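Local coordinates for putative isomerase (Streptomyces coelicolor A3, PDB 2OQH), which belongs to the mandelate racemase/muconate lactonizing enzyme family and may dehydrate D-glucarate to 5-dehydro-4-deoxy-D-glucarate, at residues 220-225 with 241-246; 227-232 with 261-266. All coordinates share one frame; numbering follows the deposited sequence.

Interaction 1 of 2, residues 220-225 with 241-246; sequences EYLEDP and IPLCTN
Tyr221 holds CG in the crowded position between backbone N and carbonyl carbon (chi1 54°), which brings one face of its ring over Cys244. Its CB sits 3.2 Å from Pro242 O; CD1 meets Cys244 CB at 3.5 Å, while CE1 and CZ lie beneath SG. The sulfur stands 4.1 Å from the Tyr221 ring centroid and 18° off its normal, a sulfur-aromatic contact; at the ring tip, Tyr221 OH hydrogen-bonds to Asn295 ND2. Parallel strands 221-223 and 243-245 are joined by nearly straight backbone hydrogen bonds, Leu222 N to Pro242 O, Cys244 N to Leu222 O and Asp224 N to Cys244 O. On the sheet's other face Leu222 and Leu243 lie side by side. Just past strand 221-223, the Asp224 carboxylate reaches across to the end of strand 243-245, using one syn lone pair per oxygen, OD1 receiving Thr245 OG1 at 2.5 Å and OD2 receiving Asn246 N at 3.1 Å. An alanine in place of Asp224 would remove both acceptor oxygens and would probably leave Thr245 and the Asn246 backbone less firmly held. Glu223 OE2 comes within 2.7 Å of Asn246 ND2, but the poor angle rules out a hydrogen bond, the carboxylate and amide planes standing 81° apart. With Asp197 close by, this polar cluster is consistent with the C-terminal strand-end site of enolase-superfamily TIM barrels, where acidic residues commonly hold magnesium.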
loop_
_atom_site.group_PDB
_atom_site.type_symbol
_atom_site.label_atom_id
_atom_site.label_comp_id
_atom_site.label_asym_id
_atom_site.label_seq_id
_atom_site.Cartn_x
_atom_site.Cartn_y
_atom_site.Cartn_z
ATOM N N GLU A 220 -10.363 9.400 11.868
ATOM C CA GLU A 220 -10.871 8.247 11.142
ATOM C C GLU A 220 -10.296 7.010 11.834
ATOM O O GLU A 220 -11.000 6.029 12.050
ATOM C CB GLU A 220 -10.450 8.295 9.674
ATOM C CG GLU A 220 -10.876 7.071 8.893
ATOM C CD GLU A 220 -10.680 7.242 7.401
ATOM O OE1 GLU A 220 -9.858 8.104 7.013
ATOM O OE2 GLU A 220 -11.339 6.512 6.627
ATOM N N TYR A 221 -9.010 7.055 12.159
ATOM C CA TYR A 221 -8.385 5.971 12.903
ATOM C C TYR A 221 -6.991 6.271 13.402
ATOM O O TYR A 221 -6.305 7.159 12.894
ATOM C CB TYR A 221 -8.390 4.643 12.121
ATOM C CG TYR A 221 -7.794 4.648 10.732
ATOM C CD1 TYR A 221 -6.422 4.817 10.528
ATOM C CD2 TYR A 221 -8.600 4.429 9.621
ATOM C CE1 TYR A 221 -5.866 4.759 9.239
ATOM C CE2 TYR A 221 -8.064 4.368 8.335
ATOM C CZ TYR A 221 -6.698 4.536 8.145
ATOM O OH TYR A 221 -6.189 4.491 6.862
ATOM N N LEU A 222 -6.606 5.533 14.435
ATOM C CA LEU A 222 -5.300 5.635 15.049
ATOM C C LEU A 222 -4.548 4.448 14.455
ATOM O O LEU A 222 -4.927 3.299 14.670
ATOM C CB LEU A 222 -5.442 5.501 16.567
ATOM C CG LEU A 222 -4.203 5.491 17.449
ATOM C CD1 LEU A 222 -3.255 6.599 17.031
ATOM C CD2 LEU A 222 -4.622 5.666 18.899
ATOM N N GLU A 223 -3.496 4.726 13.695
ATOM C CA GLU A 223 -2.745 3.667 13.038
ATOM C C GLU A 223 -1.469 3.236 13.749
ATOM O O GLU A 223 -0.562 4.033 13.947
ATOM C CB GLU A 223 -2.406 4.104 11.611
ATOM C CG GLU A 223 -1.996 2.978 10.694
ATOM C CD GLU A 223 -1.672 3.442 9.277
ATOM O OE1 GLU A 223 -2.370 4.337 8.748
ATOM O OE2 GLU A 223 -0.723 2.894 8.675
ATOM N N ASP A 224 -1.405 1.960 14.115
ATOM C CA ASP A 224 -0.238 1.390 14.793
ATOM C C ASP A 224 0.439 2.241 15.869
ATOM O O ASP A 224 1.633 2.523 15.777
ATOM C CB ASP A 224 0.823 0.997 13.760
ATOM C CG ASP A 224 0.410 -0.194 12.928
ATOM O OD1 ASP A 224 0.045 -1.226 13.531
ATOM O OD2 ASP A 224 0.450 -0.100 11.684
ATOM N N PRO A 225 -0.297 2.652 16.912
ATOM C CA PRO A 225 0.381 3.462 17.930
ATOM C C PRO A 225 1.471 2.702 18.691
ATOM O O PRO A 225 2.466 3.290 19.109
ATOM C CB PRO A 225 -0.765 3.907 18.845
ATOM C CG PRO A 225 -1.796 2.792 18.680
ATOM C CD PRO A 225 -1.739 2.531 17.196
ATOM N N ILE A 241 -11.274 5.169 19.686
ATOM C CA ILE A 241 -10.924 5.623 18.349
ATOM C C ILE A 241 -10.701 4.353 17.531
ATOM O O ILE A 241 -10.114 3.395 18.028
ATOM C CB ILE A 241 -9.598 6.414 18.343
ATOM C CG1 ILE A 241 -9.662 7.572 19.333
ATOM C CG2 ILE A 241 -9.320 6.944 16.946
ATOM C CD1 ILE A 241 -8.334 8.303 19.488
ATOM N N PRO A 242 -11.176 4.317 16.277
ATOM C CA PRO A 242 -10.935 3.082 15.520
ATOM C C PRO A 242 -9.422 2.830 15.424
ATOM O O PRO A 242 -8.651 3.743 15.132
ATOM C CB PRO A 242 -11.573 3.381 14.164
ATOM C CG PRO A 242 -12.703 4.295 14.525
ATOM C CD PRO A 242 -12.056 5.231 15.529
ATOM N N LEU A 243 -9.008 1.593 15.684
ATOM C CA LEU A 243 -7.599 1.219 15.649
ATOM C C LEU A 243 -7.255 0.491 14.345
ATOM O O LEU A 243 -7.925 -0.464 13.955
ATOM C CB LEU A 243 -7.285 0.333 16.857
ATOM C CG LEU A 243 -5.841 0.270 17.352
ATOM C CD1 LEU A 243 -5.412 1.642 17.873
ATOM C CD2 LEU A 243 -5.733 -0.778 18.452
ATOM N N CYS A 244 -6.197 0.939 13.682
ATOM C CA CYS A 244 -5.783 0.359 12.413
ATOM C C CYS A 244 -4.361 -0.192 12.475
ATOM O O CYS A 244 -3.555 0.240 13.304
ATOM C CB CYS A 244 -5.894 1.429 11.319
ATOM S SG CYS A 244 -5.445 0.902 9.650
ATOM N N THR A 245 -4.056 -1.148 11.603
ATOM C CA THR A 245 -2.724 -1.742 11.573
ATOM C C THR A 245 -2.299 -2.276 10.209
ATOM O O THR A 245 -3.126 -2.651 9.376
ATOM C CB THR A 245 -2.606 -2.941 12.549
ATOM O OG1 THR A 245 -1.227 -3.280 12.731
ATOM C CG2 THR A 245 -3.314 -4.171 11.973
ATOM N N ASN A 246 -0.988 -2.297 10.005
ATOM C CA ASN A 246 -0.382 -2.870 8.810
ATOM C C ASN A 246 0.968 -3.356 9.305
ATOM O O ASN A 246 1.906 -3.526 8.537
ATOM C CB ASN A 246 -0.243 -1.852 7.661
ATOM C CG ASN A 246 0.702 -0.711 7.976
ATOM O OD1 ASN A 246 1.884 -0.912 8.243
ATOM N ND2 ASN A 246 0.180 0.506 7.932
#

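Interaction 2 of 2, residues 227-232 with 261-266; sequences VGIEGM and LNAVDV
No aromatic ring takes part; the flat groups are peptide units, whose carbonyl oxygens meet aliphatic carbons. Ile229 O lies 3.6 Å from Ala263 CB, and Ala263 O 3.6 Å from Met232 CB. That second oxygen is buried by the contact and has no hydrogen-bond partner in the model. Ile229 carries the outer half of the contact: its CG2, anti to the backbone N, touches Ala263 CB at 3.6 Å and Leu261 CD1 at 3.7 Å, the isoleucine and leucine side chains crossing at about a right angle. Met232, a selenomethionine, holds the inner half. Bent at chi2 and chi3 (-72° and -86°), its chain curls so that CE arrives 4.3 Å from Val264 CG1, while the same side chain also packs on Leu243 and Thr245. Asn262, with positive phi, closes helix 252-260 in a Schellman motif and turns the chain so that Ala263 meets the first turn of helix 228-238. Beyond, Asp265 forms a salt bridge with Lys236 of the same helix. The contact joins two successive beta-alpha units in the outer layer of a TIM barrel, one helix packing on the loop that leads into strand 266-269.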
loop_
_atom_site.group_PDB
_atom_site.type_symbol
_atom_site.label_atom_id
_atom_site.label_comp_id
_atom_site.label_asym_id
_atom_site.label_seq_id
_atom_site.Cartn_x
_atom_site.Cartn_y
_atom_site.Cartn_z
ATOM N N VAL A 227 3.469 -1.513 19.443
ATOM C CA VAL A 227 3.860 -2.796 18.864
ATOM C C VAL A 227 3.049 -3.996 19.346
ATOM O O VAL A 227 2.586 -4.026 20.479
ATOM C CB VAL A 227 5.343 -3.115 19.172
ATOM C CG1 VAL A 227 6.240 -2.008 18.658
ATOM C CG2 VAL A 227 5.534 -3.280 20.660
ATOM N N GLY A 228 2.892 -4.977 18.461
ATOM C CA GLY A 228 2.211 -6.218 18.789
ATOM C C GLY A 228 0.708 -6.281 18.986
ATOM O O GLY A 228 0.058 -5.309 19.363
ATOM N N ILE A 229 0.169 -7.469 18.739
ATOM C CA ILE A 229 -1.252 -7.726 18.896
ATOM C C ILE A 229 -1.636 -7.479 20.350
ATOM O O ILE A 229 -2.700 -6.927 20.629
ATOM C CB ILE A 229 -1.595 -9.187 18.522
ATOM C CG1 ILE A 229 -1.438 -9.385 17.012
ATOM C CG2 ILE A 229 -3.012 -9.528 18.956
ATOM C CD1 ILE A 229 -1.635 -10.822 16.563
ATOM N N GLU A 230 -0.764 -7.886 21.269
ATOM C CA GLU A 230 -1.018 -7.706 22.698
ATOM C C GLU A 230 -1.189 -6.231 23.048
ATOM O O GLU A 230 -2.194 -5.838 23.639
ATOM C CB GLU A 230 0.128 -8.296 23.532
ATOM C CG GLU A 230 0.068 -7.977 25.045
ATOM C CD GLU A 230 -1.244 -8.409 25.711
ATOM O OE1 GLU A 230 -1.841 -9.414 25.266
ATOM O OE2 GLU A 230 -1.673 -7.755 26.691
ATOM N N GLY A 231 -0.201 -5.422 22.687
ATOM C CA GLY A 231 -0.272 -4.004 22.980
ATOM C C GLY A 231 -1.475 -3.342 22.327
ATOM O O GLY A 231 -2.181 -2.573 22.966
HETATM N N MSE A 232 -1.705 -3.646 21.052
HETATM C CA MSE A 232 -2.824 -3.061 20.316
HETATM C C MSE A 232 -4.178 -3.402 20.941
HETATM O O MSE A 232 -5.074 -2.557 20.992
HETATM C CB MSE A 232 -2.790 -3.513 18.852
HETATM C CG MSE A 232 -1.634 -2.919 18.038
HETATM SE SE MSE A 232 -1.880 -1.019 17.640
HETATM C CE MSE A 232 -2.947 -1.248 16.044
ATOM N N LEU A 261 -8.301 -11.842 20.178
ATOM C CA LEU A 261 -7.818 -10.909 21.188
ATOM C C LEU A 261 -8.368 -9.497 20.997
ATOM O O LEU A 261 -8.008 -8.589 21.743
ATOM C CB LEU A 261 -6.284 -10.872 21.189
ATOM C CG LEU A 261 -5.583 -12.191 21.544
ATOM C CD1 LEU A 261 -4.080 -11.989 21.507
ATOM C CD2 LEU A 261 -6.012 -12.666 22.919
ATOM N N ASN A 262 -9.234 -9.321 19.997
ATOM C CA ASN A 262 -9.848 -8.022 19.705
ATOM C C ASN A 262 -8.815 -6.909 19.619
ATOM O O ASN A 262 -8.964 -5.863 20.249
ATOM C CB ASN A 262 -10.870 -7.676 20.787
ATOM C CG ASN A 262 -12.018 -8.654 20.823
ATOM O OD1 ASN A 262 -12.780 -8.762 19.870
ATOM N ND2 ASN A 262 -12.140 -9.380 21.920
ATOM N N ALA A 263 -7.786 -7.136 18.814
ATOM C CA ALA A 263 -6.688 -6.188 18.662
ATOM C C ALA A 263 -6.874 -5.027 17.693
ATOM O O ALA A 263 -6.226 -3.997 17.862
ATOM C CB ALA A 263 -5.415 -6.948 18.293
ATOM N N VAL A 264 -7.732 -5.174 16.686
ATOM C CA VAL A 264 -7.904 -4.107 15.703
ATOM C C VAL A 264 -9.328 -3.910 15.176
ATOM O O VAL A 264 -10.162 -4.810 15.250
ATOM C CB VAL A 264 -6.982 -4.339 14.487
ATOM C CG1 VAL A 264 -5.520 -4.483 14.943
ATOM C CG2 VAL A 264 -7.422 -5.586 13.739
ATOM N N ASP A 265 -9.585 -2.724 14.629
ATOM C CA ASP A 265 -10.895 -2.382 14.070
ATOM C C ASP A 265 -10.808 -2.200 12.558
ATOM O O ASP A 265 -11.803 -2.322 11.844
ATOM C CB ASP A 265 -11.416 -1.078 14.682
ATOM C CG ASP A 265 -11.515 -1.140 16.191
ATOM O OD1 ASP A 265 -12.314 -1.962 16.695
ATOM O OD2 ASP A 265 -10.799 -0.368 16.872
ATOM N N VAL A 266 -9.609 -1.885 12.085
ATOM C CA VAL A 266 -9.372 -1.662 10.668
ATOM C C VAL A 266 -8.038 -2.276 10.263
ATOM O O VAL A 266 -7.037 -2.106 10.961
ATOM C CB VAL A 266 -9.326 -0.142 10.350
ATOM C CG1 VAL A 266 -9.097 0.080 8.857
ATOM C CG2 VAL A 266 -10.619 0.528 10.804
#

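Overall arrangement
Both interactions join the same two consecutive beta-alpha units, interaction 1 through their strands and interaction 2 through the helix of the first and the loop after the helix of the second. Interaction 1 lies in the barrel wall and combines backbone hydrogen bonds with polar side chains at the strand ends; interaction 2 lies further out, is smaller, rests on van der Waals contacts alone, and grades from buried Met232 to exposed Leu261. Helix 228-238, the crossover of interaction 1, supplies one side of interaction 2. Leu243 O probably accepts hydrogen bonds from the backbone nitrogens of Asp265 and Val266, the second continuing the parallel sheet into strand 266-269, while Met232 CE packs against Cys244 O.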